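Local coordinates for protein Bis(5'-nucleosyl)-tetraphosphatase [asymmetrical] (Caenorhabditis elegans, PDB 1KTG) that hydrolyses diadenosine tetraphosphate asymmetrically to AMP and ATP with the help of divalent metal ions, as a member of the Nudix family, at residues 9-14 with 89-94. Residues are numbered along the deposited sequence; the frame is centred on the assembly and turned at random.
Sequences VIYRKL and LAKLNN
The parallel strand pair of the mixed Nudix sheet brings V9, I10 and Y11 of strand 3-14 beside L89, A90 and K91 of strand 81-92. Three backbone hydrogen bonds tie the ladder: A90 N gives to V9 O, Y11 N to A90 O, and L92 N to Y11 O, the last almost straight at 172°. Past L92, where strand 81-92 ends, the direct bonds stop, and a water bridges the two backbones, accepting from K13 N and donating to L92 O. Y11 dominates the side-chain contact. Its CG sits between the backbone N and the carbonyl carbon (chi1 75°), and the ring leans over the neighbouring strand, with K91 CA over one face. K91 CB comes within 3.3 Å of Y11 CZ, and K91 CG makes an off-centre CH-pi contact, 4.2 Å from the ring centroid. The extended lysine chain carries on past the phenol, K91 CD lying 3.5 Å from Y11 OH, while that hydroxyl hydrogen-bonds H67 NE2 of strand 64-78. An alanine in place of Y11 would probably leave the aliphatic part of K91 without its aromatic partner, deprive H67 of a hydrogen bond and open a gap beside L89. On the same face of the sheet L89 CD1 meets Y11 CD2 at 3.7 Å and V9 CG1 at 3.8 Å, a cluster covered by F131 and L135 of helix 122-137. The other face carries I10, whose CD1 rests on A90 CB at 3.9 Å and whose CG2 touches L92 CB; W109 packs against both I10 and L92. Mostly apolar groups, with the aliphatic part of K91, thus line both faces of this parallel pair, an arrangement in keeping with the alpha/beta/alpha sandwich of the Nudix fold, whose mixed sheet lies between helices.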
loop_
_atom_site.group_PDB
_atom_site.type_symbol
_atom_site.label_atom_id
_atom_site.label_comp_id
_atom_site.label_asym_id
_atom_site.label_seq_id
_atom_site.Cartn_x
_atom_site.Cartn_y
_atom_site.Cartn_z
ATOM N N VAL A 9 -0.282 2.391 -2.358
ATOM C CA VAL A 9 -1.590 1.766 -2.435
ATOM C C VAL A 9 -1.697 1.353 -3.896
ATOM O O VAL A 9 -1.979 2.165 -4.767
ATOM C CB VAL A 9 -2.715 2.722 -2.033
ATOM C CG1 VAL A 9 -4.097 2.111 -2.337
ATOM C CG2 VAL A 9 -2.616 3.050 -0.554
ATOM N N ILE A 10 -1.370 0.097 -4.154
ATOM C CA ILE A 10 -1.449 -0.457 -5.494
ATOM C C ILE A 10 -2.879 -0.858 -5.809
ATOM O O ILE A 10 -3.537 -1.497 -4.989
ATOM C CB ILE A 10 -0.595 -1.721 -5.578
ATOM C CG1 ILE A 10 0.860 -1.439 -5.170
ATOM C CG2 ILE A 10 -0.721 -2.342 -6.975
ATOM C CD1 ILE A 10 1.573 -0.453 -6.035
ATOM N N TYR A 11 -3.350 -0.488 -6.996
ATOM C CA TYR A 11 -4.658 -0.927 -7.465
ATOM C C TYR A 11 -4.539 -1.416 -8.886
ATOM O O TYR A 11 -3.571 -1.114 -9.601
ATOM C CB TYR A 11 -5.704 0.189 -7.395
ATOM C CG TYR A 11 -5.593 1.252 -8.473
ATOM C CD1 TYR A 11 -6.437 1.242 -9.576
ATOM C CD2 TYR A 11 -4.664 2.274 -8.376
ATOM C CE1 TYR A 11 -6.348 2.214 -10.565
ATOM C CE2 TYR A 11 -4.571 3.254 -9.356
ATOM C CZ TYR A 11 -5.410 3.223 -10.447
ATOM O OH TYR A 11 -5.315 4.206 -11.427
ATOM N N ARG A 12 -5.541 -2.179 -9.291
ATOM C CA ARG A 12 -5.666 -2.605 -10.662
ATOM C C ARG A 12 -7.124 -2.475 -11.054
ATOM O O ARG A 12 -7.999 -2.265 -10.200
ATOM C CB ARG A 12 -5.186 -4.043 -10.841
ATOM C CG ARG A 12 -6.153 -5.093 -10.305
ATOM C CD ARG A 12 -5.617 -6.511 -10.382
ATOM N NE ARG A 12 -6.584 -7.481 -9.872
ATOM C CZ ARG A 12 -6.384 -8.784 -9.835
ATOM N NH1 ARG A 12 -5.242 -9.307 -10.299
ATOM N NH2 ARG A 12 -7.340 -9.571 -9.359
ATOM N N LYS A 13 -7.387 -2.570 -12.353
ATOM C CA LYS A 13 -8.753 -2.558 -12.838
ATOM C C LYS A 13 -8.972 -3.945 -13.434
ATOM O O LYS A 13 -8.274 -4.340 -14.362
ATOM C CB LYS A 13 -8.966 -1.439 -13.861
ATOM C CG LYS A 13 -10.209 -0.620 -13.590
ATOM C CD LYS A 13 -10.333 0.582 -14.493
ATOM C CE LYS A 13 -10.879 1.767 -13.727
ATOM N NZ LYS A 13 -11.528 2.721 -14.648
ATOM N N LEU A 14 -9.879 -4.719 -12.847
ATOM C CA LEU A 14 -10.156 -6.059 -13.346
ATOM C C LEU A 14 -11.541 -6.084 -13.964
ATOM O O LEU A 14 -12.537 -5.996 -13.252
ATOM C CB LEU A 14 -10.068 -7.076 -12.210
ATOM C CG LEU A 14 -10.457 -8.503 -12.580
ATOM C CD1 LEU A 14 -9.543 -9.074 -13.649
ATOM C CD2 LEU A 14 -10.472 -9.392 -11.370
ATOM N N LEU A 89 -0.987 6.614 -4.366
ATOM C CA LEU A 89 -1.822 5.696 -5.145
ATOM C C LEU A 89 -1.063 5.322 -6.433
ATOM O O LEU A 89 -0.446 6.163 -7.054
ATOM C CB LEU A 89 -3.167 6.366 -5.461
ATOM C CG LEU A 89 -4.218 5.532 -6.196
ATOM C CD1 LEU A 89 -4.688 4.349 -5.351
ATOM C CD2 LEU A 89 -5.395 6.389 -6.629
ATOM N N ALA A 90 -1.101 4.054 -6.827
ATOM C CA ALA A 90 -0.356 3.601 -7.993
ATOM C C ALA A 90 -1.092 2.490 -8.726
ATOM O O ALA A 90 -1.500 1.498 -8.117
ATOM C CB ALA A 90 1.013 3.119 -7.566
ATOM N N LYS A 91 -1.239 2.649 -10.034
ATOM C CA LYS A 91 -1.932 1.666 -10.843
ATOM C C LYS A 91 -0.978 0.612 -11.379
ATOM O O LYS A 91 0.029 0.945 -11.989
ATOM C CB LYS A 91 -2.607 2.330 -12.028
ATOM C CG LYS A 91 -3.354 1.369 -12.932
ATOM C CD LYS A 91 -4.153 2.093 -13.996
ATOM C CE LYS A 91 -4.957 1.124 -14.841
ATOM N NZ LYS A 91 -5.784 1.852 -15.843
ATOM N N LEU A 92 -1.306 -0.653 -11.142
ATOM C CA LEU A 92 -0.585 -1.761 -11.760
ATOM C C LEU A 92 -1.175 -1.902 -13.158
ATOM O O LEU A 92 -2.282 -2.387 -13.316
ATOM C CB LEU A 92 -0.763 -3.044 -10.959
ATOM C CG LEU A 92 0.035 -4.254 -11.462
ATOM C CD1 LEU A 92 1.530 -4.031 -11.296
ATOM C CD2 LEU A 92 -0.409 -5.506 -10.713
ATOM N N ASN A 93 -0.417 -1.491 -14.161
ATOM C CA ASN A 93 -0.912 -1.412 -15.528
ATOM C C ASN A 93 -1.233 -2.719 -16.225
ATOM O O ASN A 93 -2.239 -2.824 -16.932
ATOM C CB ASN A 93 0.084 -0.615 -16.342
ATOM C CG ASN A 93 0.133 0.822 -15.887
ATOM O OD1 ASN A 93 -0.913 1.437 -15.701
ATOM N ND2 ASN A 93 1.324 1.348 -15.669
ATOM N N ASN A 94 -0.371 -3.707 -16.036
ATOM C CA ASN A 94 -0.520 -4.999 -16.696
ATOM C C ASN A 94 -0.789 -6.128 -15.694
ATOM O O ASN A 94 -0.655 -5.926 -14.488
ATOM C CB ASN A 94 0.732 -5.280 -17.517
ATOM C CG ASN A 94 0.734 -4.536 -18.837
ATOM O OD1 ASN A 94 -0.275 -4.516 -19.562
ATOM N ND2 ASN A 94 1.866 -3.922 -19.162
HETATM O O HOH W 1 -5.059 -2.747 -14.372
#